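Local coordinates for protein putative oxidoreductase molybdopterin-binding subunit (Sulfolobus tokodaii, PDB 4ZOH) that probably oxidises aldehydes or related substrates by hydroxylation, as the molybdopterin-binding subunit of a xanthine oxidase family enzyme carrying pterin cytosine dinucleotide, at residues R159-P164 / E621-D626; E248-G253 / G629-T634. All blocks are in the same frame, centred on the assembly; numbering follows the deposited sequence.

How the interactions relate
Interactions 1 and 2 are two neighbouring parts of one seam, their centres about 7 Å apart. Along the chain the order is 159-164, 248-253, 621-626, 629-634, so the contacts cross: both early segments belong to the first molybdopterin cofactor-binding family region, both late ones to the loop after helix 600-619, in the second. The two early segments are probably bonded through Ala162 N and Gly253 O, 2.7 Å apart. The loop folds back on itself through a probable Phe624-Leu632 bond, and its two limbs meet the end of strand 149-161 and the last turn of helix 245-251. The Val160 side chain is about 12 Å from the molybdenum, that of Phe249 about 13 Å from an iron-sulfur cluster.

Interaction 1. Residues R159-P164 / E621-D626; sequences RVIASP and EGAFFD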
ATOM      1  N   ARG A 159     -24.173  29.226 -12.933  1.00 22.60           N
ATOM      2  CA  ARG A 159     -23.439  28.205 -12.153  1.00 23.01           C
ATOM      3  C   ARG A 159     -22.958  27.023 -13.069  1.00 21.21           C
ATOM      4  O   ARG A 159     -23.726  26.516 -13.844  1.00 20.15           O
ATOM      5  CB  ARG A 159     -24.389  27.639 -11.151  1.00 20.92           C
ATOM      6  CG  ARG A 159     -23.706  26.956  -9.990  1.00 22.95           C
ATOM      7  CD  ARG A 159     -24.780  26.720  -8.895  1.00 21.70           C
ATOM      8  NE  ARG A 159     -24.187  26.360  -7.612  1.00 22.09           N
ATOM      9  CZ  ARG A 159     -23.589  27.205  -6.795  1.00 20.96           C
ATOM     10  NH1 ARG A 159     -23.031  26.750  -5.662  1.00 20.68           N
ATOM     11  NH2 ARG A 159     -23.500  28.494  -7.096  1.00 19.40           N
ATOM     12  N   VAL A 160     -21.740  26.558 -12.891  1.00 20.60           N
ATOM     13  CA  VAL A 160     -21.323  25.316 -13.589  1.00 23.03           C
ATOM     14  C   VAL A 160     -20.696  24.362 -12.556  1.00 22.89           C
ATOM     15  O   VAL A 160     -20.503  24.761 -11.407  1.00 22.49           O
ATOM     16  CB  VAL A 160     -20.270  25.636 -14.700  1.00 22.37           C
ATOM     17  CG1 VAL A 160     -20.900  26.481 -15.843  1.00 25.09           C
ATOM     18  CG2 VAL A 160     -19.083  26.343 -14.076  1.00 21.66           C
ATOM     19  N   ILE A 161     -20.345  23.133 -12.983  1.00 21.44           N
ATOM     20  CA  ILE A 161     -19.755  22.162 -12.100  1.00 19.73           C
ATOM     21  C   ILE A 161     -18.456  21.609 -12.707  1.00 21.06           C
ATOM     22  O   ILE A 161     -18.473  21.104 -13.835  1.00 21.71           O
ATOM     23  CB  ILE A 161     -20.758  21.036 -11.856  1.00 19.31           C
ATOM     24  CG1 ILE A 161     -22.051  21.627 -11.230  1.00 18.10           C
ATOM     25  CG2 ILE A 161     -20.159  19.964 -10.919  1.00 15.64           C
ATOM     26  CD1 ILE A 161     -23.238  20.644 -11.289  1.00 14.73           C
ATOM     27  N   ALA A 162     -17.357  21.731 -11.959  1.00 19.40           N
ATOM     28  CA  ALA A 162     -16.031  21.343 -12.363  1.00 17.36           C
ATOM     29  C   ALA A 162     -15.966  19.980 -13.077  1.00 19.77           C
ATOM     30  O   ALA A 162     -15.373  19.886 -14.157  1.00 21.03           O
ATOM     31  CB  ALA A 162     -15.087  21.427 -11.192  1.00 17.17           C
ATOM     32  N   SER A 163     -16.676  18.976 -12.533  1.00 17.95           N
ATOM     33  CA  SER A 163     -16.807  17.654 -13.142  1.00 20.01           C
ATOM     34  C   SER A 163     -15.451  17.019 -13.595  1.00 21.12           C
ATOM     35  O   SER A 163     -15.396  16.497 -14.705  1.00 20.18           O
ATOM     36  CB  SER A 163     -17.778  17.703 -14.336  1.00 19.62           C
ATOM     37  OG  SER A 163     -18.913  18.473 -14.065  1.00 19.92           O
ATOM     38  N   PRO A 164     -14.364  17.064 -12.746  1.00 22.37           N
ATOM     39  CA  PRO A 164     -13.154  16.309 -13.122  1.00 20.12           C
ATOM     40  C   PRO A 164     -13.541  14.847 -13.297  1.00 21.02           C
ATOM     41  O   PRO A 164     -14.490  14.373 -12.640  1.00 22.48           O
ATOM     42  CB  PRO A 164     -12.245  16.441 -11.900  1.00 20.63           C
ATOM     43  CG  PRO A 164     -13.170  16.691 -10.734  1.00 19.88           C
ATOM     44  CD  PRO A 164     -14.338  17.455 -11.320  1.00 20.57           C
ATOM     45  N   GLU A 621     -23.055  23.751 -20.781  1.00 21.58           N
ATOM     46  CA  GLU A 621     -23.166  23.446 -19.361  1.00 24.11           C
ATOM     47  C   GLU A 621     -24.044  24.443 -18.591  1.00 24.47           C
ATOM     48  O   GLU A 621     -24.155  25.586 -19.002  1.00 25.05           O
ATOM     49  CB  GLU A 621     -21.756  23.457 -18.787  1.00 21.71           C
ATOM     50  CG  GLU A 621     -21.088  22.102 -19.130  1.00 24.23           C
ATOM     51  CD  GLU A 621     -19.624  22.055 -18.776  1.00 24.03           C
ATOM     52  OE1 GLU A 621     -19.208  22.643 -17.775  1.00 22.50           O
ATOM     53  OE2 GLU A 621     -18.826  21.472 -19.559  1.00 26.13           O
ATOM     54  N   GLY A 622     -24.618  23.993 -17.462  1.00 27.75           N
ATOM     55  CA  GLY A 622     -25.237  24.858 -16.455  1.00 23.75           C
ATOM     56  C   GLY A 622     -25.781  24.098 -15.273  1.00 24.47           C
ATOM     57  O   GLY A 622     -26.385  23.031 -15.393  1.00 23.99           O
ATOM     58  N   ALA A 623     -25.542  24.626 -14.088  1.00 22.10           N
ATOM     59  CA  ALA A 623     -26.066  23.903 -12.925  1.00 21.58           C
ATOM     60  C   ALA A 623     -27.345  24.675 -12.483  1.00 22.51           C
ATOM     61  O   ALA A 623     -27.247  25.808 -11.999  1.00 25.33           O
ATOM     62  CB  ALA A 623     -24.983  23.814 -11.827  1.00 16.66           C
ATOM     63  N   PHE A 624     -28.508  24.054 -12.662  1.00 24.75           N
ATOM     64  CA  PHE A 624     -29.754  24.616 -12.273  1.00 29.78           C
ATOM     65  C   PHE A 624     -30.539  23.738 -11.277  1.00 29.48           C
ATOM     66  O   PHE A 624     -30.496  22.500 -11.355  1.00 27.49           O
ATOM     67  CB  PHE A 624     -30.619  24.925 -13.532  1.00 29.86           C
ATOM     68  CG  PHE A 624     -29.907  25.814 -14.543  1.00 33.70           C
ATOM     69  CD1 PHE A 624     -29.547  27.169 -14.202  1.00 34.99           C
ATOM     70  CD2 PHE A 624     -29.558  25.315 -15.832  1.00 30.92           C
ATOM     71  CE1 PHE A 624     -28.841  28.005 -15.122  1.00 33.27           C
ATOM     72  CE2 PHE A 624     -28.866  26.149 -16.744  1.00 35.88           C
ATOM     73  CZ  PHE A 624     -28.492  27.474 -16.382  1.00 33.03           C
ATOM     74  N   PHE A 625     -31.307  24.426 -10.411  1.00 28.49           N
ATOM     75  CA  PHE A 625     -32.098  23.800  -9.328  1.00 26.97           C
ATOM     76  C   PHE A 625     -33.567  23.902  -9.575  1.00 25.72           C
ATOM     77  O   PHE A 625     -34.035  24.895 -10.069  1.00 28.40           O
ATOM     78  CB  PHE A 625     -31.775  24.473  -8.005  1.00 24.93           C
ATOM     79  CG  PHE A 625     -30.324  24.385  -7.656  1.00 26.44           C
ATOM     80  CD1 PHE A 625     -29.835  23.281  -6.931  1.00 26.38           C
ATOM     81  CD2 PHE A 625     -29.420  25.380  -8.080  1.00 25.44           C
ATOM     82  CE1 PHE A 625     -28.489  23.204  -6.595  1.00 21.54           C
ATOM     83  CE2 PHE A 625     -28.056  25.272  -7.779  1.00 24.23           C
ATOM     84  CZ  PHE A 625     -27.595  24.172  -7.049  1.00 22.09           C
ATOM     85  N   ASP A 626     -34.328  22.883  -9.266  1.00 28.72           N
ATOM     86  CA  ASP A 626     -35.754  23.094  -9.324  1.00 30.23           C
ATOM     87  C   ASP A 626     -36.160  23.933  -8.064  1.00 33.75           C
ATOM     88  O   ASP A 626     -35.320  24.290  -7.187  1.00 32.80           O
ATOM     89  CB  ASP A 626     -36.462  21.761  -9.402  1.00 29.76           C
ATOM     90  CG  ASP A 626     -36.355  20.985  -8.072  1.00 31.79           C
ATOM     91  OD1 ASP A 626     -35.962  21.553  -7.033  1.00 33.14           O
ATOM     92  OD2 ASP A 626     -36.677  19.807  -8.058  1.00 32.55           O
TER
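Arg159 and Ala623 carry this contact, at the end of strand 149-161, an outermost strand of a five-stranded mixed sheet in this chain. The partner is the loop after helix 600-619, so two cofactor-binding family regions of what is probably a molybdenum hydroxylase meet here. The loop does not add a strand to the sheet: the touching parts run 111° apart.

The polar link across the backbones is a single bond, Ala623 N to Arg159 O, short at 2.6 Å and close to straight. The same oxygen takes a CA-H...O contact from Gly622 CA at 3.4 Å. A side chain on Gly622 would run into the ring of Phe624.

Apolar contact gathers around the Ala623 methyl. Ile161 CD1 and Ala623 CB are 3.7 Å apart, with Ile161 CG1 equally near, and from a different direction Arg159 CG comes to 3.9 Å of Ala623 CB. Arg159 has CG anti to its backbone nitrogen (chi1 -160°) and stays extended out to NE, which carries CD to the edge of the Phe625 ring, 3.8 Å from CE2. Guanidinium and ring lie oblique, their planes 52° apart, so this is not a stack.

The charged groups find their main partners elsewhere. Each Arg159 nitrogen is bonded: NH2 in a salt bridge to Asp257, NH1 to Thr328, NE to His254. That fixes the rotation of the buried guanidinium. Glu621, also buried, lays CB against Val160, while its OE2 is salt-bridged outside the two segments, to a basic side chain on the chain of another protein, so the seam extends into the assembly. A basic side chain of that other protein's chain also bonds Ile161 O, and that oxygen is gripped from its own segment by Ser163 OG, at 2.7 Å.

Interaction 2. Residues E248-G253 / G629-T634; sequences EFISAG and GQLLTT
Phe249 lies against the backbone of Thr634, its CB 3.8 Å from Thr634 CA and its CD2 only 3.2 Å from Thr634 O. That oxygen approaches the ring obliquely, as does Thr633 O from farther off, so across this contact the ring borders mainly main chain. On the next residue, Ile250 turns its branch to the same threonine: Ile250 CG1 and CD1 are each 3.7 Å from Thr634 CG2, the two side chains crossing at a slant. Leu631 completes the first shell. With CG anti to the backbone nitrogen (chi1 173°) it swings CD2 over the turn of helix, 3.3 Å from Phe249 O and 4.0 Å from Ile250 CG1. These are van der Waals contacts, side chain on side chain and side chain on backbone.

A second shell sets these groups in place. Phe249 O accepts a hydrogen bond from His254 NE2, and the Phe249 ring meets Phe636 edge-to-face. With the ring cut back to an alanine, Phe636 would probably lose its edge-to-face partner and a gap would be likely to open beside the Thr634 carbonyl. The helix finishes just beyond, where Glu248 O takes both Ser251 N at 3.2 Å and Ala252 N at 2.9 Å, while the Glu248 carboxylate forms a salt bridge with Arg168. Across the contact, Asp626 OD1 holds Gln630 N, and Gly629 has a positive phi (66°); both are consistent with a tight turn just ahead of Leu631.

Farther out, helix 245-251 leads through a two-residue link into strand 254-266. Phe249 and Leu631 both touch Ile161, so the last turn of the helix and the loop after helix 600-619 pack together against the end of strand 149-161, outermost in its sheet within this chain.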
ATOM      1  N   GLU A 248     -21.004  13.513  -6.316  1.00 18.67           N
ATOM      2  CA  GLU A 248     -20.037  14.533  -6.643  1.00 19.37           C
ATOM      3  C   GLU A 248     -20.834  15.725  -7.236  1.00 19.81           C
ATOM      4  O   GLU A 248     -20.671  16.828  -6.807  1.00 21.53           O
ATOM      5  CB  GLU A 248     -18.988  13.990  -7.678  1.00 18.44           C
ATOM      6  CG  GLU A 248     -17.794  14.914  -7.792  1.00 18.17           C
ATOM      7  CD  GLU A 248     -16.808  14.840  -6.632  1.00 20.31           C
ATOM      8  OE1 GLU A 248     -15.683  15.357  -6.844  1.00 21.85           O
ATOM      9  OE2 GLU A 248     -17.120  14.266  -5.496  1.00 21.92           O
ATOM     10  N   PHE A 249     -21.735  15.464  -8.185  1.00 19.08           N
ATOM     11  CA  PHE A 249     -22.461  16.556  -8.851  1.00 21.22           C
ATOM     12  C   PHE A 249     -23.223  17.414  -7.870  1.00 22.58           C
ATOM     13  O   PHE A 249     -23.195  18.604  -7.984  1.00 18.56           O
ATOM     14  CB  PHE A 249     -23.450  16.010  -9.913  1.00 19.34           C
ATOM     15  CG  PHE A 249     -22.818  15.844 -11.260  1.00 20.65           C
ATOM     16  CD1 PHE A 249     -22.348  16.975 -11.943  1.00 21.83           C
ATOM     17  CD2 PHE A 249     -22.680  14.573 -11.841  1.00 18.30           C
ATOM     18  CE1 PHE A 249     -21.738  16.870 -13.182  1.00 23.61           C
ATOM     19  CE2 PHE A 249     -22.099  14.458 -13.093  1.00 24.09           C
ATOM     20  CZ  PHE A 249     -21.625  15.593 -13.772  1.00 23.69           C
ATOM     21  N   ILE A 250     -23.837  16.761  -6.874  1.00 24.26           N
ATOM     22  CA  ILE A 250     -24.693  17.404  -5.907  1.00 25.06           C
ATOM     23  C   ILE A 250     -23.922  18.166  -4.811  1.00 28.38           C
ATOM     24  O   ILE A 250     -24.421  19.144  -4.220  1.00 28.94           O
ATOM     25  CB  ILE A 250     -25.618  16.275  -5.460  1.00 26.42           C
ATOM     26  CG1 ILE A 250     -26.840  16.266  -6.351  1.00 21.23           C
ATOM     27  CG2 ILE A 250     -25.826  16.147  -3.985  1.00 25.99           C
ATOM     28  CD1 ILE A 250     -27.538  14.940  -6.292  1.00 35.33           C
ATOM     29  N   SER A 251     -22.686  17.762  -4.567  1.00 25.22           N
ATOM     30  CA  SER A 251     -21.952  18.315  -3.426  1.00 22.38           C
ATOM     31  C   SER A 251     -20.671  19.049  -3.726  1.00 22.69           C
ATOM     32  O   SER A 251     -20.039  19.610  -2.823  1.00 21.73           O
ATOM     33  CB  SER A 251     -21.678  17.174  -2.414  1.00 22.45           C
ATOM     34  OG  SER A 251     -20.978  16.092  -3.009  1.00 23.39           O
ATOM     35  N   ALA A 252     -20.177  19.005  -4.960  1.00 20.01           N
ATOM     36  CA  ALA A 252     -18.819  19.542  -5.111  1.00 18.24           C
ATOM     37  C   ALA A 252     -18.577  20.040  -6.520  1.00 17.69           C
ATOM     38  O   ALA A 252     -19.263  19.589  -7.469  1.00 16.59           O
ATOM     39  CB  ALA A 252     -17.777  18.535  -4.696  1.00 21.10           C
ATOM     40  N   GLY A 253     -17.608  20.950  -6.612  1.00 19.32           N
ATOM     41  CA  GLY A 253     -17.161  21.590  -7.837  1.00 22.25           C
ATOM     42  C   GLY A 253     -18.102  22.609  -8.483  1.00 26.24           C
ATOM     43  O   GLY A 253     -17.857  22.978  -9.637  1.00 24.68           O
ATOM     44  N   GLY A 629     -35.146  23.249  -4.540  1.00 33.20           N
ATOM     45  CA  GLY A 629     -33.689  23.300  -4.313  1.00 26.28           C
ATOM     46  C   GLY A 629     -32.948  22.000  -4.675  1.00 27.68           C
ATOM     47  O   GLY A 629     -31.874  21.778  -4.133  1.00 24.63           O
ATOM     48  N   GLN A 630     -33.529  21.145  -5.549  1.00 27.52           N
ATOM     49  CA  GLN A 630     -32.870  19.934  -6.101  1.00 30.89           C
ATOM     50  C   GLN A 630     -32.157  20.295  -7.402  1.00 29.81           C
ATOM     51  O   GLN A 630     -32.765  20.833  -8.346  1.00 26.87           O
ATOM     52  CB  GLN A 630     -33.839  18.798  -6.491  1.00 31.97           C
ATOM     53  CG  GLN A 630     -35.028  18.507  -5.591  1.00 38.52           C
ATOM     54  CD  GLN A 630     -34.629  17.872  -4.307  1.00 41.18           C
ATOM     55  OE1 GLN A 630     -34.190  18.545  -3.370  1.00 52.56           O
ATOM     56  NE2 GLN A 630     -34.812  16.579  -4.229  1.00 50.34           N
ATOM     57  N   LEU A 631     -30.877  19.961  -7.443  1.00 27.50           N
ATOM     58  CA  LEU A 631     -30.076  20.123  -8.650  1.00 24.01           C
ATOM     59  C   LEU A 631     -30.691  19.251  -9.753  1.00 22.17           C
ATOM     60  O   LEU A 631     -30.936  18.062  -9.549  1.00 22.50           O
ATOM     61  CB  LEU A 631     -28.624  19.738  -8.343  1.00 23.15           C
ATOM     62  CG  LEU A 631     -27.639  19.676  -9.502  1.00 23.97           C
ATOM     63  CD1 LEU A 631     -27.558  21.067 -10.186  1.00 23.45           C
ATOM     64  CD2 LEU A 631     -26.267  19.209  -8.971  1.00 24.82           C
ATOM     65  N   LEU A 632     -31.001  19.857 -10.891  1.00 25.01           N
ATOM     66  CA  LEU A 632     -31.675  19.159 -12.026  1.00 27.13           C
ATOM     67  C   LEU A 632     -30.688  18.301 -12.820  1.00 26.64           C
ATOM     68  O   LEU A 632     -31.072  17.384 -13.518  1.00 28.42           O
ATOM     69  CB  LEU A 632     -32.351  20.185 -12.984  1.00 26.05           C
ATOM     70  CG  LEU A 632     -33.647  20.813 -12.459  1.00 30.39           C
ATOM     71  CD1 LEU A 632     -34.026  22.037 -13.310  1.00 29.62           C
ATOM     72  CD2 LEU A 632     -34.829  19.842 -12.421  1.00 30.12           C
ATOM     73  N   THR A 633     -29.395  18.587 -12.696  1.00 31.30           N
ATOM     74  CA  THR A 633     -28.418  17.941 -13.588  1.00 32.55           C
ATOM     75  C   THR A 633     -27.381  17.163 -12.763  1.00 26.14           C
ATOM     76  O   THR A 633     -26.386  17.694 -12.365  1.00 23.33           O
ATOM     77  CB  THR A 633     -27.797  18.979 -14.583  1.00 29.79           C
ATOM     78  OG1 THR A 633     -27.120  19.953 -13.820  1.00 31.60           O
ATOM     79  CG2 THR A 633     -28.900  19.697 -15.354  1.00 30.72           C
ATOM     80  N   THR A 634     -27.622  15.892 -12.510  1.00 24.66           N
ATOM     81  CA  THR A 634     -26.773  15.215 -11.546  1.00 25.37           C
ATOM     82  C   THR A 634     -25.981  14.003 -12.136  1.00 24.74           C
ATOM     83  O   THR A 634     -25.527  13.138 -11.383  1.00 24.38           O
ATOM     84  CB  THR A 634     -27.610  14.775 -10.308  1.00 22.16           C
ATOM     85  OG1 THR A 634     -28.509  13.761 -10.719  1.00 22.97           O
ATOM     86  CG2 THR A 634     -28.411  15.921  -9.726  1.00 22.87           C
TER